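Long-range contacts in citryl-CoA lyase (Hydrogenobacter thermophilus, PDB 6HXP), which probably cleaves citryl-CoA into acetyl-CoA and oxaloacetate, as a coenzyme A-binding lyase of the citrate synthase family: residues A[133-137]-A[172-176]; A[106-111]-A[193-197]. All blocks are in the same frame, centred on the assembly; numbering follows the deposited sequence.

Contact 1: residues A[133-137]-A[172-176]. With COA (coenzyme A), chain B.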
ATOM      1  N   PRO A 133     -25.833  -9.467 -12.141  1.00 53.25           N
ATOM      2  CA  PRO A 133     -26.277  -8.909 -10.854  1.00 49.27           C
ATOM      3  C   PRO A 133     -26.642  -7.428 -10.952  1.00 45.73           C
ATOM      4  O   PRO A 133     -25.964  -6.678 -11.631  1.00 45.31           O
ATOM      5  CB  PRO A 133     -25.073  -9.119  -9.924  1.00 50.91           C
ATOM      6  CG  PRO A 133     -24.157 -10.045 -10.642  1.00 59.17           C
ATOM      7  CD  PRO A 133     -24.414  -9.869 -12.093  1.00 56.04           C
ATOM      8  N   ILE A 134     -27.738  -7.019 -10.331  1.00 37.68           N
ATOM      9  CA  ILE A 134     -28.140  -5.617 -10.316  1.00 34.33           C
ATOM     10  C   ILE A 134     -27.376  -4.977  -9.161  1.00 35.30           C
ATOM     11  O   ILE A 134     -27.578  -5.366  -8.008  1.00 33.56           O
ATOM     12  CB  ILE A 134     -29.666  -5.418 -10.201  1.00 38.46           C
ATOM     13  CG1 ILE A 134     -30.415  -6.235 -11.281  1.00 42.81           C
ATOM     14  CG2 ILE A 134     -29.987  -3.919 -10.379  1.00 36.74           C
ATOM     15  CD1 ILE A 134     -31.847  -6.498 -10.935  1.00 50.42           C
ATOM     16  N   PRO A 135     -26.493  -3.992  -9.416  1.00 31.14           N
ATOM     17  CA  PRO A 135     -25.678  -3.459  -8.317  1.00 29.65           C
ATOM     18  C   PRO A 135     -26.439  -2.633  -7.316  1.00 30.48           C
ATOM     19  O   PRO A 135     -27.284  -1.816  -7.698  1.00 31.18           O
ATOM     20  CB  PRO A 135     -24.619  -2.606  -9.037  1.00 31.05           C
ATOM     21  CG  PRO A 135     -25.272  -2.220 -10.297  1.00 35.55           C
ATOM     22  CD  PRO A 135     -26.115  -3.387 -10.707  1.00 33.32           C
ATOM     23  N   GLY A 136     -26.120  -2.833  -6.040  1.00 28.24           N
ATOM     24  CA  GLY A 136     -26.757  -2.112  -4.946  1.00 27.43           C
ATOM     25  C   GLY A 136     -27.995  -2.784  -4.378  1.00 28.70           C
ATOM     26  O   GLY A 136     -28.652  -2.181  -3.524  1.00 28.13           O
ATOM     27  N   TYR A 137     -28.295  -4.048  -4.796  1.00 29.32           N
ATOM     28  CA  TYR A 137     -29.464  -4.774  -4.340  1.00 30.68           C
ATOM     29  C   TYR A 137     -29.079  -6.112  -3.748  1.00 35.65           C
ATOM     30  O   TYR A 137     -28.136  -6.764  -4.214  1.00 35.02           O
ATOM     31  CB  TYR A 137     -30.456  -4.973  -5.488  1.00 32.39           C
ATOM     32  CG  TYR A 137     -30.960  -3.646  -6.001  1.00 31.46           C
ATOM     33  CD1 TYR A 137     -30.257  -2.946  -6.972  1.00 33.50           C
ATOM     34  CD2 TYR A 137     -32.072  -3.037  -5.434  1.00 31.05           C
ATOM     35  CE1 TYR A 137     -30.613  -1.652  -7.329  1.00 32.65           C
ATOM     36  CE2 TYR A 137     -32.489  -1.776  -5.845  1.00 30.02           C
ATOM     37  CZ  TYR A 137     -31.751  -1.082  -6.790  1.00 30.62           C
ATOM     38  OH  TYR A 137     -32.085   0.197  -7.157  1.00 31.30           O
ATOM     39  N   VAL A 172     -36.755   0.304  -8.378  1.00 32.63           N
ATOM     40  CA  VAL A 172     -36.094  -0.912  -8.870  1.00 31.99           C
ATOM     41  C   VAL A 172     -36.209  -2.041  -7.839  1.00 37.26           C
ATOM     42  O   VAL A 172     -36.497  -3.170  -8.237  1.00 38.51           O
ATOM     43  CB  VAL A 172     -34.608  -0.627  -9.278  1.00 33.10           C
ATOM     44  CG1 VAL A 172     -33.785  -1.912  -9.396  1.00 31.78           C
ATOM     45  CG2 VAL A 172     -34.538   0.185 -10.572  1.00 33.32           C
ATOM     46  N   ALA A 173     -36.036  -1.759  -6.533  1.00 34.18           N
ATOM     47  CA  ALA A 173     -36.161  -2.829  -5.530  1.00 35.03           C
ATOM     48  C   ALA A 173     -37.567  -3.425  -5.558  1.00 40.36           C
ATOM     49  O   ALA A 173     -37.737  -4.649  -5.534  1.00 41.17           O
ATOM     50  CB  ALA A 173     -35.884  -2.302  -4.145  1.00 34.64           C
ATOM     51  N   GLU A 174     -38.573  -2.554  -5.629  1.00 37.41           N
ATOM     52  CA  GLU A 174     -39.969  -3.004  -5.653  1.00 38.20           C
ATOM     53  C   GLU A 174     -40.228  -3.856  -6.893  1.00 43.58           C
ATOM     54  O   GLU A 174     -40.874  -4.920  -6.801  1.00 44.61           O
ATOM     55  CB  GLU A 174     -40.895  -1.774  -5.604  1.00 40.49           C
ATOM     56  CG  GLU A 174     -42.380  -2.076  -5.668  1.00 57.63           C
ATOM     57  CD  GLU A 174     -43.287  -0.900  -5.352  1.00 96.31           C
ATOM     58  OE1 GLU A 174     -42.854   0.260  -5.540  1.00 91.97           O
ATOM     59  OE2 GLU A 174     -44.448  -1.144  -4.945  1.00 99.29           O
ATOM     60  N   GLU A 175     -39.707  -3.417  -8.050  1.00 40.24           N
ATOM     61  CA  GLU A 175     -39.881  -4.157  -9.306  1.00 40.94           C
ATOM     62  C   GLU A 175     -39.144  -5.500  -9.315  1.00 46.17           C
ATOM     63  O   GLU A 175     -39.666  -6.468  -9.895  1.00 45.18           O
ATOM     64  CB  GLU A 175     -39.443  -3.295 -10.492  1.00 42.41           C
ATOM     65  CG  GLU A 175     -39.698  -3.903 -11.854  1.00 49.49           C
ATOM     66  CD  GLU A 175     -41.157  -4.200 -12.159  1.00 63.30           C
ATOM     67  OE1 GLU A 175     -42.056  -3.524 -11.603  1.00 52.47           O
ATOM     68  OE2 GLU A 175     -41.396  -5.109 -12.980  1.00 50.21           O
ATOM     69  N   ILE A 176     -37.949  -5.579  -8.709  1.00 43.69           N
ATOM     70  CA  ILE A 176     -37.240  -6.865  -8.628  1.00 44.48           C
ATOM     71  C   ILE A 176     -38.126  -7.847  -7.847  1.00 50.14           C
ATOM     72  O   ILE A 176     -38.317  -8.988  -8.288  1.00 50.88           O
ATOM     73  CB  ILE A 176     -35.829  -6.737  -7.996  1.00 46.60           C
ATOM     74  CG1 ILE A 176     -34.879  -5.907  -8.875  1.00 46.13           C
ATOM     75  CG2 ILE A 176     -35.227  -8.125  -7.778  1.00 48.45           C
ATOM     76  CD1 ILE A 176     -33.634  -5.410  -8.095  1.00 42.90           C
TER
HETATM   77  N1A COA B 300     -29.645  -8.730  -8.785  0.73121.98           N
HETATM   78  C2A COA B 300     -30.280  -9.758  -9.362  0.73122.09           C
HETATM   79  N3A COA B 300     -30.497 -10.986  -8.877  0.73122.41           N
HETATM   80  C4A COA B 300     -29.973 -11.122  -7.652  0.73123.10           C
HETATM   81  C5A COA B 300     -29.284 -10.156  -6.934  0.73122.76           C
HETATM   82  C6A COA B 300     -29.128  -8.896  -7.546  0.73121.89           C
HETATM   83  N6A COA B 300     -28.522  -7.860  -6.960  0.73121.23           N
HETATM   84  N7A COA B 300     -28.903 -10.645  -5.695  0.73123.11           N
HETATM   85  C8A COA B 300     -29.372 -11.868  -5.686  0.73123.70           C
HETATM   86  N9A COA B 300     -30.037 -12.222  -6.832  0.73124.16           N
HETATM   87  C1B COA B 300     -30.761 -13.465  -7.103  0.73125.09           C
HETATM   88  C2B COA B 300     -30.249 -14.709  -6.355  0.73125.60           C
HETATM   89  O2B COA B 300     -29.412 -15.486  -7.205  0.73125.44           O
HETATM   90  C3B COA B 300     -31.564 -15.420  -6.049  0.73126.66           C
HETATM   91  O3B COA B 300     -32.066 -16.068  -7.239  0.73127.99           O
HETATM   92  P3B COA B 300     -33.023 -17.381  -7.294  0.73128.04           P
HETATM   93  O7A COA B 300     -33.287 -17.930  -5.926  0.73128.02           O
HETATM   94  O8A COA B 300     -34.303 -16.941  -8.011  0.73127.15           O
HETATM   95  O9A COA B 300     -32.291 -18.377  -8.202  0.73128.20           O
HETATM   96  C4B COA B 300     -32.504 -14.257  -5.755  0.73126.10           C
HETATM   97  O4B COA B 300     -32.119 -13.274  -6.737  0.73125.40           O
HETATM   98  C5B COA B 300     -32.408 -13.639  -4.382  0.73126.21           C
HETATM   99  O5B COA B 300     -32.321 -14.662  -3.369  0.73126.37           O
HETATM  100  P1A COA B 300     -31.636 -14.365  -1.926  0.73126.57           P
HETATM  101  O1A COA B 300     -31.517 -15.616  -1.143  0.73127.39           O
HETATM  102  O2A COA B 300     -32.493 -13.285  -1.264  0.73126.44           O
HETATM  103  O3A COA B 300     -30.203 -13.726  -2.199  0.73125.25           O
HETATM  104  P2A COA B 300     -28.721 -14.247  -1.943  0.73124.61           P
HETATM  105  O4A COA B 300     -28.579 -14.743  -0.554  0.73125.00           O
HETATM  106  O5A COA B 300     -28.445 -15.311  -3.008  0.73124.93           O
HETATM  107  O6A COA B 300     -27.702 -13.018  -2.283  0.73123.02           O
HETATM  108  CBP COA B 300     -25.892 -11.467  -1.786  0.73119.32           C
HETATM  109  CCP COA B 300     -27.031 -12.312  -1.223  0.73121.15           C
HETATM  110  CDP COA B 300     -25.595 -10.339  -0.786  0.73119.16           C
HETATM  111  CEP COA B 300     -24.650 -12.360  -1.908  0.73119.21           C
HETATM  112  CAP COA B 300     -26.211 -10.865  -3.180  0.73117.82           C
HETATM  113  OAP COA B 300     -27.552 -10.417  -3.309  0.73117.39           O
HETATM  114  C9P COA B 300     -25.243  -9.768  -3.613  0.73116.64           C
HETATM  115  O9P COA B 300     -24.150 -10.058  -4.093  0.73116.92           O
HETATM  116  N8P COA B 300     -25.668  -8.508  -3.480  0.73115.02           N
HETATM  117  C7P COA B 300     -24.925  -7.365  -3.997  0.73113.39           C
HETATM  118  C6P COA B 300     -25.038  -7.255  -5.505  0.73111.92           C
HETATM  119  C5P COA B 300     -24.020  -6.307  -6.092  0.73110.82           C
HETATM  120  O5P COA B 300     -23.980  -5.126  -5.751  0.73110.14           O
HETATM  121  N4P COA B 300     -23.207  -6.827  -7.014  0.73110.50           N
HETATM  122  C3P COA B 300     -22.556  -6.048  -8.058  0.73110.24           C
HETATM  123  C2P COA B 300     -21.411  -5.185  -7.562  0.73110.22           C
HETATM  124  S1P COA B 300     -20.234  -6.277  -6.719  0.73111.08           S

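Contact 2: residues A[106-111]-A[193-197]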
ATOM      1  N   ALA A 106     -23.361   0.749  -8.696  1.00 23.45           N
ATOM      2  CA  ALA A 106     -24.734   1.177  -8.401  1.00 24.65           C
ATOM      3  C   ALA A 106     -24.950   2.625  -8.825  1.00 26.22           C
ATOM      4  O   ALA A 106     -26.008   2.922  -9.372  1.00 26.37           O
ATOM      5  CB  ALA A 106     -25.024   1.015  -6.928  1.00 24.18           C
ATOM      6  N   MET A 107     -23.950   3.508  -8.659  1.00 22.96           N
ATOM      7  CA  MET A 107     -24.127   4.884  -9.138  1.00 22.65           C
ATOM      8  C   MET A 107     -24.284   4.905 -10.648  1.00 26.53           C
ATOM      9  O   MET A 107     -25.105   5.649 -11.162  1.00 25.77           O
ATOM     10  CB  MET A 107     -22.934   5.763  -8.746  1.00 23.66           C
ATOM     11  CG  MET A 107     -22.925   6.159  -7.275  1.00 23.10           C
ATOM     12  SD  MET A 107     -21.563   7.257  -6.853  1.00 24.12           S
ATOM     13  CE  MET A 107     -22.113   8.824  -7.598  1.00 23.51           C
ATOM     14  N   ARG A 108     -23.503   4.094 -11.376  1.00 25.31           N
ATOM     15  CA  ARG A 108     -23.627   4.077 -12.844  1.00 26.30           C
ATOM     16  C   ARG A 108     -25.000   3.559 -13.253  1.00 28.66           C
ATOM     17  O   ARG A 108     -25.660   4.130 -14.120  1.00 30.33           O
ATOM     18  CB  ARG A 108     -22.519   3.192 -13.415  1.00 27.62           C
ATOM     19  CG  ARG A 108     -22.396   3.286 -14.907  1.00 32.04           C
ATOM     20  CD  ARG A 108     -21.253   2.433 -15.408  1.00 32.66           C
ATOM     21  NE  ARG A 108     -20.998   2.753 -16.817  1.00 50.12           N
ATOM     22  CZ  ARG A 108     -20.015   2.226 -17.538  1.00 69.01           C
ATOM     23  NH1 ARG A 108     -19.227   1.296 -17.017  1.00 51.62           N
ATOM     24  NH2 ARG A 108     -19.831   2.606 -18.796  1.00 64.10           N
ATOM     25  N   PHE A 109     -25.443   2.474 -12.609  1.00 27.35           N
ATOM     26  CA  PHE A 109     -26.742   1.871 -12.904  1.00 27.80           C
ATOM     27  C   PHE A 109     -27.902   2.866 -12.633  1.00 30.46           C
ATOM     28  O   PHE A 109     -28.786   3.022 -13.478  1.00 30.56           O
ATOM     29  CB  PHE A 109     -26.934   0.620 -12.034  1.00 27.95           C
ATOM     30  CG  PHE A 109     -28.339   0.075 -12.049  1.00 30.35           C
ATOM     31  CD1 PHE A 109     -28.855  -0.505 -13.187  1.00 34.46           C
ATOM     32  CD2 PHE A 109     -29.157   0.188 -10.935  1.00 32.73           C
ATOM     33  CE1 PHE A 109     -30.170  -0.985 -13.214  1.00 36.60           C
ATOM     34  CE2 PHE A 109     -30.466  -0.290 -10.957  1.00 34.56           C
ATOM     35  CZ  PHE A 109     -30.971  -0.860 -12.105  1.00 34.12           C
ATOM     36  N   ILE A 110     -27.896   3.506 -11.464  1.00 26.66           N
ATOM     37  CA  ILE A 110     -28.925   4.456 -11.091  1.00 25.73           C
ATOM     38  C   ILE A 110     -28.912   5.668 -12.026  1.00 30.01           C
ATOM     39  O   ILE A 110     -29.971   6.091 -12.510  1.00 30.16           O
ATOM     40  CB  ILE A 110     -28.802   4.864  -9.608  1.00 26.17           C
ATOM     41  CG1 ILE A 110     -29.120   3.666  -8.715  1.00 26.77           C
ATOM     42  CG2 ILE A 110     -29.735   6.039  -9.292  1.00 28.24           C
ATOM     43  CD1 ILE A 110     -28.684   3.840  -7.311  1.00 27.86           C
ATOM     44  N   GLN A 111     -27.727   6.200 -12.325  1.00 27.37           N
ATOM     45  CA  GLN A 111     -27.656   7.371 -13.203  1.00 28.37           C
ATOM     46  C   GLN A 111     -28.053   7.035 -14.620  1.00 31.89           C
ATOM     47  O   GLN A 111     -28.815   7.785 -15.227  1.00 32.60           O
ATOM     48  CB  GLN A 111     -26.276   8.007 -13.148  1.00 28.50           C
ATOM     49  CG  GLN A 111     -26.010   8.641 -11.796  1.00 26.75           C
ATOM     50  CD  GLN A 111     -24.627   9.211 -11.751  1.00 37.08           C
ATOM     51  OE1 GLN A 111     -24.138   9.717 -12.766  1.00 42.48           O
ATOM     52  NE2 GLN A 111     -24.016   9.263 -10.570  1.00 27.50           N
ATOM     53  N   ALA A 193     -25.191   5.203  -3.154  1.00 21.33           N
ATOM     54  CA  ALA A 193     -25.076   5.491  -4.573  1.00 20.97           C
ATOM     55  C   ALA A 193     -26.230   6.401  -5.055  1.00 22.67           C
ATOM     56  O   ALA A 193     -25.987   7.335  -5.822  1.00 23.43           O
ATOM     57  CB  ALA A 193     -25.077   4.193  -5.372  1.00 21.78           C
ATOM     58  N   ALA A 194     -27.484   6.141  -4.603  1.00 22.72           N
ATOM     59  CA  ALA A 194     -28.601   6.960  -5.007  1.00 22.89           C
ATOM     60  C   ALA A 194     -28.446   8.390  -4.507  1.00 22.75           C
ATOM     61  O   ALA A 194     -28.690   9.352  -5.242  1.00 24.12           O
ATOM     62  CB  ALA A 194     -29.887   6.378  -4.448  1.00 25.55           C
ATOM     63  N   ILE A 195     -28.018   8.542  -3.264  1.00 22.11           N
ATOM     64  CA  ILE A 195     -27.890   9.868  -2.649  1.00 22.48           C
ATOM     65  C   ILE A 195     -26.752  10.639  -3.325  1.00 23.68           C
ATOM     66  O   ILE A 195     -26.920  11.805  -3.640  1.00 23.31           O
ATOM     67  CB  ILE A 195     -27.688   9.702  -1.141  1.00 24.02           C
ATOM     68  CG1 ILE A 195     -29.018   9.218  -0.513  1.00 27.32           C
ATOM     69  CG2 ILE A 195     -27.226  11.002  -0.464  1.00 25.68           C
ATOM     70  CD1 ILE A 195     -28.853   8.527   0.720  1.00 31.34           C
ATOM     71  N   ALA A 196     -25.605   9.994  -3.546  1.00 21.78           N
ATOM     72  CA  ALA A 196     -24.490  10.669  -4.199  1.00 21.79           C
ATOM     73  C   ALA A 196     -24.887  11.040  -5.634  1.00 23.59           C
ATOM     74  O   ALA A 196     -24.481  12.084  -6.143  1.00 23.77           O
ATOM     75  CB  ALA A 196     -23.256   9.780  -4.206  1.00 22.51           C
ATOM     76  N   SER A 197     -25.694  10.208  -6.287  1.00 21.83           N
ATOM     77  CA  SER A 197     -26.184  10.524  -7.634  1.00 23.16           C
ATOM     78  C   SER A 197     -27.134  11.689  -7.617  1.00 24.70           C
ATOM     79  O   SER A 197     -27.072  12.554  -8.487  1.00 25.82           O
ATOM     80  CB  SER A 197     -26.833   9.300  -8.268  1.00 24.80           C
ATOM     81  OG  SER A 197     -25.916   8.224  -8.437  1.00 25.42           O
TER

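Contact 1: residues A[133-137]-A[172-176]
Ile134 and Ile176 reach toward each other tip to tip, CD1 of Ile134 lying 3.5 Å from CD1 of Ile176. Here a type II beta turn, Ile134 to Tyr137, leans on helix 164-180 and supplies backbone groups that bind the adenine of coenzyme A. While the side chain of Ile134 faces the helix, its backbone reads the adenine: Ile134 N donates to N1A of coenzyme A at 3.0 Å, nearly straight at 169°, and Ile134 O accepts from N6A at 2.9 Å. This donor-acceptor pair holds the N1A/N6A edge of the adenine against the backbone. Next along the turn, Pro135 brings its CA and ring beside the pantetheine arm, and Gly136 N donates a hydrogen bond to O5P of coenzyme A at 3.1 Å. Gly136 has a positive phi, at which a beta carbon would collide with Pro135 O, a clash that glycine avoids. Tyr137 O is the second acceptor for N6A, at 3.0 Å with a more bent angle of 135°, so two carbonyls grip the amino group. With CG anti to its carbonyl carbon (chi1 -63°), the Tyr137 ring turns to the helix. Over one face sit two methyl groups in CH-pi contact: Ile176 CD1, 4.2 Å from the ring centroid, and Val172 CG1, 3.9 Å from it. Tyr137 OH is hydrogen-bonded to Ala169 O, and it packs 3.4 Å from Val172 CB.

Contact 2: residues A[106-111]-A[193-197]
Met107 runs along the alanine-rich surface of the segment 193-197, and each side-chain atom from CB to CE has a neighbour there. Met107 CB stands 3.9 Å from Ser197 OG. Met107 CG, anti to the carbonyl carbon (chi1 -75°), presses on Ala193 CB at 3.5 Å, tighter than an ordinary van der Waals contact. Met107 SD passes 4.0 Å from Ala196 CB; there the chain bends, which brings CE to 3.7 Å from Ala196 CB. One turn on, Ile110 lays its CD1 4.0 Å from Ala194 CB; just before Met107, Ala106 sets its methyl against that of Ala193. The one polar link lies at the end of the interface. Gln111 NE2 donates to Ser197 OG at 3.0 Å and 160°, with the oxygen almost in the amide plane, and the same nitrogen is also hydrogen-bonded to Phe201 O. Ser197 OG donates in turn to Ala193 O at 2.8 Å, so the hydroxyl is held as donor and acceptor, and that carbonyl takes OG and Ser197 N from opposite faces of its plane. Replacing Gln111 with a leucine would probably leave Ser197 OG and Phe201 O without this shared donor. The axes of segments 106-111 and 193-197 approach to 8.7 Å and cross at -60°, with contact residues spaced four apart on both helices, consistent with ridges-into-grooves packing in the helical core of a citrate synthase-type domain.

Overall arrangement
The centres of the two contacts lie about 12 Å apart, on the same side of the chain's centre. Contact 1 is nested in sequence inside the loop closed by contact 2: helix 101-116 comes first, then the loop at 133-137, helix 164-180 and finally helix 188-198, the last two being consecutive helices. All four segments belong to the citrate synthase-type part of the chain. The contacts touch directly through helix 101-116, where Phe109 CZ lies 3.6 Å from Ile134 CG2 and Ala106 N is 3.6 Å from Pro135 CB. The coenzyme-binding turn therefore rests between helices 101-116 and 164-180, both of which also touch helix 188-198, tying the pocket wall to the helical interior.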